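Local coordinates for putative type VI secretion protein (Escherichia coli, PDB 6SKI), which probably hydrolyses phospholipids as a toxic effector of the type VI secretion system, loaded onto the VgrG spike for delivery, at residues A[283-288]-A[531-535]; A[328-334]-A[487-493]. All coordinates share one frame. Residues are numbered along the deposited sequence.

Interaction 1 (A[283-288]-A[531-535]); sequences TAMNEY and RWIRS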
loop_
_atom_site.group_PDB
_atom_site.type_symbol
_atom_site.label_atom_id
_atom_site.label_comp_id
_atom_site.label_asym_id
_atom_site.label_seq_id
_atom_site.Cartn_x
_atom_site.Cartn_y
_atom_site.Cartn_z
ATOM N N THR A 283 -12.662 -1.237 -4.521
ATOM C CA THR A 283 -12.829 -2.201 -3.445
ATOM C C THR A 283 -12.909 -3.597 -4.041
ATOM O O THR A 283 -13.507 -3.792 -5.100
ATOM C CB THR A 283 -14.088 -1.868 -2.624
ATOM O OG1 THR A 283 -13.781 -0.837 -1.681
ATOM C CG2 THR A 283 -14.620 -3.088 -1.889
ATOM N N ALA A 284 -12.289 -4.560 -3.367
ATOM C CA ALA A 284 -12.312 -5.943 -3.820
ATOM C C ALA A 284 -13.618 -6.599 -3.399
ATOM O O ALA A 284 -13.901 -6.720 -2.204
ATOM C CB ALA A 284 -11.123 -6.706 -3.246
ATOM N N MET A 285 -14.407 -7.036 -4.375
ATOM C CA MET A 285 -15.676 -7.681 -4.083
ATOM C C MET A 285 -15.515 -9.135 -3.681
ATOM O O MET A 285 -16.434 -9.699 -3.080
ATOM C CB MET A 285 -16.610 -7.598 -5.292
ATOM C CG MET A 285 -17.427 -6.332 -5.354
ATOM S SD MET A 285 -18.668 -6.320 -6.659
ATOM C CE MET A 285 -18.299 -7.843 -7.517
ATOM N N ASN A 286 -14.374 -9.747 -3.980
ATOM C CA ASN A 286 -14.131 -11.151 -3.692
ATOM C C ASN A 286 -12.895 -11.310 -2.829
ATOM O O ASN A 286 -12.103 -12.239 -3.003
ATOM C CB ASN A 286 -14.005 -11.961 -4.977
ATOM C CG ASN A 286 -15.177 -11.756 -5.904
ATOM O OD1 ASN A 286 -16.322 -11.987 -5.530
ATOM N ND2 ASN A 286 -14.898 -11.330 -7.124
ATOM N N GLU A 287 -12.714 -10.400 -1.880
ATOM C CA GLU A 287 -11.701 -10.532 -0.846
ATOM C C GLU A 287 -12.414 -10.909 0.442
ATOM O O GLU A 287 -13.324 -10.198 0.880
ATOM C CB GLU A 287 -10.906 -9.241 -0.675
ATOM C CG GLU A 287 -9.950 -9.256 0.502
ATOM C CD GLU A 287 -8.883 -10.321 0.379
ATOM O OE1 GLU A 287 -8.548 -10.708 -0.757
ATOM O OE2 GLU A 287 -8.374 -10.774 1.421
ATOM N N TYR A 288 -12.006 -12.025 1.039
ATOM C CA TYR A 288 -12.756 -12.619 2.132
ATOM C C TYR A 288 -11.890 -12.995 3.320
ATOM O O TYR A 288 -12.410 -13.566 4.281
ATOM C CB TYR A 288 -13.494 -13.868 1.636
ATOM C CG TYR A 288 -14.435 -13.587 0.495
ATOM C CD1 TYR A 288 -15.448 -12.657 0.623
ATOM C CD2 TYR A 288 -14.287 -14.228 -0.723
ATOM C CE1 TYR A 288 -16.301 -12.391 -0.418
ATOM C CE2 TYR A 288 -15.135 -13.967 -1.770
ATOM C CZ TYR A 288 -16.139 -13.046 -1.611
ATOM O OH TYR A 288 -16.994 -12.777 -2.651
ATOM N N ARG A 531 -18.061 -17.125 7.840
ATOM C CA ARG A 531 -19.172 -17.180 6.893
ATOM C C ARG A 531 -18.746 -16.683 5.519
ATOM O O ARG A 531 -19.613 -16.484 4.662
ATOM C CB ARG A 531 -20.409 -16.397 7.357
ATOM C CG ARG A 531 -21.064 -16.966 8.604
ATOM C CD ARG A 531 -22.193 -16.076 9.086
ATOM N NE ARG A 531 -23.167 -15.814 8.031
ATOM C CZ ARG A 531 -23.773 -14.645 7.851
ATOM N NH1 ARG A 531 -23.506 -13.628 8.657
ATOM N NH2 ARG A 531 -24.645 -14.494 6.864
ATOM N N TRP A 532 -17.450 -16.459 5.289
ATOM C CA TRP A 532 -16.920 -16.026 3.996
ATOM C C TRP A 532 -17.451 -14.646 3.620
ATOM O O TRP A 532 -17.776 -14.382 2.463
ATOM C CB TRP A 532 -17.222 -17.046 2.898
ATOM C CG TRP A 532 -16.283 -18.203 2.896
ATOM C CD1 TRP A 532 -16.405 -19.353 3.611
ATOM C CD2 TRP A 532 -15.079 -18.328 2.136
ATOM N NE1 TRP A 532 -15.350 -20.188 3.348
ATOM C CE2 TRP A 532 -14.521 -19.581 2.444
ATOM C CE3 TRP A 532 -14.418 -17.501 1.225
ATOM C CZ2 TRP A 532 -13.334 -20.026 1.876
ATOM C CZ3 TRP A 532 -13.242 -17.947 0.662
ATOM C CH2 TRP A 532 -12.711 -19.197 0.989
ATOM N N ILE A 533 -17.537 -13.764 4.610
ATOM C CA ILE A 533 -17.974 -12.388 4.424
ATOM C C ILE A 533 -16.897 -11.488 5.000
ATOM O O ILE A 533 -16.543 -11.616 6.177
ATOM C CB ILE A 533 -19.327 -12.112 5.098
ATOM C CG1 ILE A 533 -20.399 -13.048 4.550
ATOM C CG2 ILE A 533 -19.733 -10.666 4.900
ATOM C CD1 ILE A 533 -21.489 -13.357 5.539
ATOM N N ARG A 534 -16.380 -10.580 4.180
ATOM C CA ARG A 534 -15.294 -9.718 4.612
ATOM C C ARG A 534 -15.777 -8.719 5.658
ATOM O O ARG A 534 -16.913 -8.244 5.621
ATOM C CB ARG A 534 -14.707 -8.978 3.416
ATOM C CG ARG A 534 -13.394 -8.287 3.680
ATOM C CD ARG A 534 -13.151 -7.222 2.641
ATOM N NE ARG A 534 -11.746 -6.856 2.549
ATOM C CZ ARG A 534 -11.233 -6.136 1.561
ATOM N NH1 ARG A 534 -12.016 -5.707 0.584
ATOM N NH2 ARG A 534 -9.943 -5.842 1.551
ATOM N N SER A 535 -14.890 -8.401 6.596
ATOM C CA SER A 535 -15.185 -7.417 7.627
ATOM C C SER A 535 -14.933 -6.022 7.073
ATOM O O SER A 535 -13.830 -5.722 6.609
ATOM C CB SER A 535 -14.329 -7.665 8.864
ATOM O OG SER A 535 -15.009 -8.475 9.803
#

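Interaction 2 (A[328-334]-A[487-493]); sequences ESLFLSC and HCSANWN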
loop_
_atom_site.group_PDB
_atom_site.type_symbol
_atom_site.label_atom_id
_atom_site.label_comp_id
_atom_site.label_asym_id
_atom_site.label_seq_id
_atom_site.Cartn_x
_atom_site.Cartn_y
_atom_site.Cartn_z
ATOM N N GLU A 328 -3.221 -22.178 -7.800
ATOM C CA GLU A 328 -3.997 -22.257 -6.572
ATOM C C GLU A 328 -4.260 -23.715 -6.234
ATOM O O GLU A 328 -5.022 -24.391 -6.931
ATOM C CB GLU A 328 -5.312 -21.492 -6.711
ATOM C CG GLU A 328 -5.137 -19.991 -6.801
ATOM C CD GLU A 328 -6.456 -19.253 -6.789
ATOM O OE1 GLU A 328 -7.439 -19.782 -7.345
ATOM O OE2 GLU A 328 -6.512 -18.143 -6.223
ATOM N N SER A 329 -3.629 -24.193 -5.171
ATOM C CA SER A 329 -3.941 -25.482 -4.563
ATOM C C SER A 329 -4.276 -25.165 -3.113
ATOM O O SER A 329 -3.379 -25.053 -2.273
ATOM C CB SER A 329 -2.773 -26.452 -4.686
ATOM O OG SER A 329 -2.356 -26.574 -6.033
ATOM N N LEU A 330 -5.565 -25.026 -2.816
ATOM C CA LEU A 330 -5.995 -24.363 -1.597
ATOM C C LEU A 330 -6.924 -25.252 -0.790
ATOM O O LEU A 330 -7.810 -25.902 -1.343
ATOM C CB LEU A 330 -6.717 -23.049 -1.916
ATOM C CG LEU A 330 -6.086 -22.141 -2.966
ATOM C CD1 LEU A 330 -7.056 -21.049 -3.353
ATOM C CD2 LEU A 330 -4.786 -21.548 -2.458
ATOM N N PHE A 331 -6.725 -25.266 0.522
ATOM C CA PHE A 331 -7.706 -25.847 1.425
ATOM C C PHE A 331 -8.815 -24.831 1.643
ATOM O O PHE A 331 -8.574 -23.750 2.187
ATOM C CB PHE A 331 -7.068 -26.234 2.757
ATOM C CG PHE A 331 -6.333 -27.536 2.723
ATOM C CD1 PHE A 331 -6.895 -28.646 2.128
ATOM C CD2 PHE A 331 -5.086 -27.657 3.303
ATOM C CE1 PHE A 331 -6.223 -29.844 2.097
ATOM C CE2 PHE A 331 -4.414 -28.857 3.280
ATOM C CZ PHE A 331 -4.981 -29.950 2.675
ATOM N N LEU A 332 -10.023 -25.168 1.213
ATOM C CA LEU A 332 -11.168 -24.293 1.392
ATOM C C LEU A 332 -11.970 -24.659 2.626
ATOM O O LEU A 332 -12.973 -24.005 2.924
ATOM C CB LEU A 332 -12.056 -24.329 0.149
ATOM C CG LEU A 332 -11.462 -23.675 -1.098
ATOM C CD1 LEU A 332 -12.551 -23.367 -2.105
ATOM C CD2 LEU A 332 -10.703 -22.416 -0.733
ATOM N N SER A 333 -11.543 -25.689 3.343
ATOM C CA SER A 333 -12.031 -26.018 4.667
ATOM C C SER A 333 -10.824 -26.314 5.539
ATOM O O SER A 333 -9.771 -26.726 5.047
ATOM C CB SER A 333 -12.975 -27.223 4.637
ATOM O OG SER A 333 -13.425 -27.558 5.936
ATOM N N CYS A 334 -10.970 -26.092 6.830
ATOM C CA CYS A 334 -9.894 -26.448 7.738
ATOM C C CYS A 334 -9.801 -27.968 7.806
ATOM O O CYS A 334 -10.788 -28.629 8.148
ATOM C CB CYS A 334 -10.136 -25.859 9.122
ATOM S SG CYS A 334 -9.024 -26.476 10.398
ATOM N N HIS A 487 -8.452 -14.225 -8.214
ATOM C CA HIS A 487 -7.784 -15.258 -7.442
ATOM C C HIS A 487 -8.558 -15.518 -6.161
ATOM O O HIS A 487 -9.144 -14.603 -5.580
ATOM C CB HIS A 487 -6.352 -14.851 -7.097
ATOM C CG HIS A 487 -5.483 -14.606 -8.289
ATOM N ND1 HIS A 487 -4.287 -15.261 -8.484
ATOM C CD2 HIS A 487 -5.629 -13.772 -9.344
ATOM C CE1 HIS A 487 -3.735 -14.841 -9.607
ATOM N NE2 HIS A 487 -4.531 -13.939 -10.151
ATOM N N CYS A 488 -8.569 -16.775 -5.730
ATOM C CA CYS A 488 -9.105 -17.131 -4.423
ATOM C C CYS A 488 -7.986 -16.936 -3.409
ATOM O O CYS A 488 -7.055 -17.744 -3.335
ATOM C CB CYS A 488 -9.627 -18.565 -4.417
ATOM S SG CYS A 488 -10.313 -19.097 -2.837
ATOM N N SER A 489 -8.071 -15.857 -2.632
ATOM C CA SER A 489 -7.010 -15.497 -1.705
ATOM C C SER A 489 -7.245 -16.019 -0.298
ATOM O O SER A 489 -6.287 -16.121 0.473
ATOM C CB SER A 489 -6.847 -13.974 -1.654
ATOM O OG SER A 489 -8.078 -13.340 -1.360
ATOM N N ALA A 490 -8.484 -16.353 0.046
ATOM C CA ALA A 490 -8.798 -16.938 1.339
ATOM C C ALA A 490 -8.727 -18.454 1.233
ATOM O O ALA A 490 -9.408 -19.057 0.399
ATOM C CB ALA A 490 -10.184 -16.499 1.809
ATOM N N ASN A 491 -7.895 -19.063 2.070
ATOM C CA ASN A 491 -7.732 -20.507 2.063
ATOM C C ASN A 491 -7.383 -20.964 3.466
ATOM O O ASN A 491 -7.127 -20.154 4.359
ATOM C CB ASN A 491 -6.654 -20.960 1.073
ATOM C CG ASN A 491 -5.367 -20.185 1.217
ATOM O OD1 ASN A 491 -4.605 -20.397 2.155
ATOM N ND2 ASN A 491 -5.107 -19.288 0.278
ATOM N N TRP A 492 -7.371 -22.277 3.655
ATOM C CA TRP A 492 -7.044 -22.864 4.945
ATOM C C TRP A 492 -5.697 -23.570 4.893
ATOM O O TRP A 492 -5.462 -24.533 5.621
ATOM C CB TRP A 492 -8.144 -23.824 5.389
ATOM C CG TRP A 492 -9.320 -23.124 5.982
ATOM C CD1 TRP A 492 -10.488 -22.817 5.356
ATOM C CD2 TRP A 492 -9.444 -22.641 7.321
ATOM N NE1 TRP A 492 -11.334 -22.175 6.221
ATOM C CE2 TRP A 492 -10.716 -22.054 7.436
ATOM C CE3 TRP A 492 -8.603 -22.648 8.436
ATOM C CZ2 TRP A 492 -11.166 -21.479 8.617
ATOM C CZ3 TRP A 492 -9.053 -22.080 9.606
ATOM C CH2 TRP A 492 -10.321 -21.504 9.688
ATOM N N ASN A 493 -4.802 -23.091 4.034
ATOM C CA ASN A 493 -3.445 -23.608 4.006
ATOM C C ASN A 493 -2.705 -23.151 5.251
ATOM O O ASN A 493 -2.794 -21.989 5.654
ATOM C CB ASN A 493 -2.711 -23.124 2.760
ATOM C CG ASN A 493 -3.220 -23.767 1.497
ATOM O OD1 ASN A 493 -2.735 -23.486 0.405
ATOM N ND2 ASN A 493 -4.196 -24.644 1.638
#

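Interaction 1 (A[283-288]-A[531-535])
The backbones of 283-288 and 531-535 meet at one point, with Tyr-288 CA 4.6 Å from Arg-534 CA. Residues 283-284 end a strand and the chain then turns, so Met-285 and Asn-286 point their CA-to-CB bonds away from 531-535. The interface of 324 Å² is made by side chains packing on each other and on backbone carbonyls, with Glu-287 O 3.1 Å from Arg-534 CB. Arg-534, with chi1 to chi3 all t, runs back along 283-288: one face of its guanidinium lies on Glu-287, with Arg-534 CZ 3.5 Å from Glu-287 CG, and Arg-534 NH1 is 3.5 Å from Ala-284 O. The carboxylate of Glu-287 leads away, to Ser-489 and Arg-289, whereas Arg-534 forms a salt bridge with Asp-245. At the other end Tyr-288 CB packs 3.8 Å from Trp-532 CE3, and Tyr-288 CD1 lies 3.4 Å from Trp-532 O; the Tyr-288 hydroxyl is hydrogen-bonded to Ala-367 O. Asp-245 probably belongs, with Ser-197 and His-310, to an alpha/beta-hydrolase catalytic triad, so Arg-534 probably borders the active site. Strand 278-284 lies between strands 237-243 and 303-306 in the mixed sheet, and strand 294-296 supplies Leu-294 against Thr-283 and Arg-534.

Interaction 2 (A[328-334]-A[487-493])
A very short hydrogen bond, Trp-492 N to Phe-331 O at 2.4 Å with an N-H...acceptor angle of 149°, marks the closest backbone approach between 328-334 and 487-493. Beside it is an Asx turn: Asn-491 OD1 accepts from Asn-493 N at 3.3 Å, folding the loop just where the first part of strand 328-341 breaks off after Phe-331. Within this chain, strand 328-341 is an outermost strand of a three-stranded antiparallel sheet and pairs with strand 398-409; the irregular 487-493 loop covers it. The CA separations differ along the contact, 7.5 Å for Glu-328 and Cys-488 against 4.7 Å for Phe-331 and Trp-492, so the wider end is bridged by a side chain. There Cys-488 N gives a weak hydrogen bond to Glu-328 OE2 (2.5 Å, 124°), while the other carboxylate oxygen of Glu-328 takes part in a salt bridge with Arg-409 of the neighbouring strand. Between the two ends, Leu-330 CD1 is 3.7 Å from Cys-488 CB, and Leu-332 CD2 is 3.9 Å from Cys-488 SG, which fills the gap with apolar atoms. Phe-331 CB meets Trp-492 CB at 3.7 Å; the Phe-331 ring continues to Phe-406 edge-to-face and to helix 72-85. Trp-492 buries the most surface here, 99 Å² of 559 Å², because the chain after Leu-332 passes across its indole: Cys-334 N lies over one face, 3.5 Å from Trp-492 CG, and Cys-334 CB makes a CH-pi contact 3.9 Å from the centroid of the six-membered ring, 20° off its normal.

How the interactions relate
From the N terminus the chain first passes 283-288, at the end of a strand of the mixed sheet, then 328-334, which begins the antiparallel three-stranded sheet. It returns at 487-493, where interaction 2 closes a loop of 152 intervening residues, and reaches 531-535 near the C terminus, where interaction 1 closes one of 242. Interaction 2 is therefore nested inside interaction 1. Their centres are 14 Å apart and the two touch: Glu-287 OE1 and Ser-489 OG are 2.7 Å apart, a probable hydrogen bond, and Trp-532 CH2 packs 3.4 Å from Ala-490 O. Thus loops 487-493 and 531-535 tie the C-terminal end of strand 278-284 to the edge strand of the three-stranded sheet.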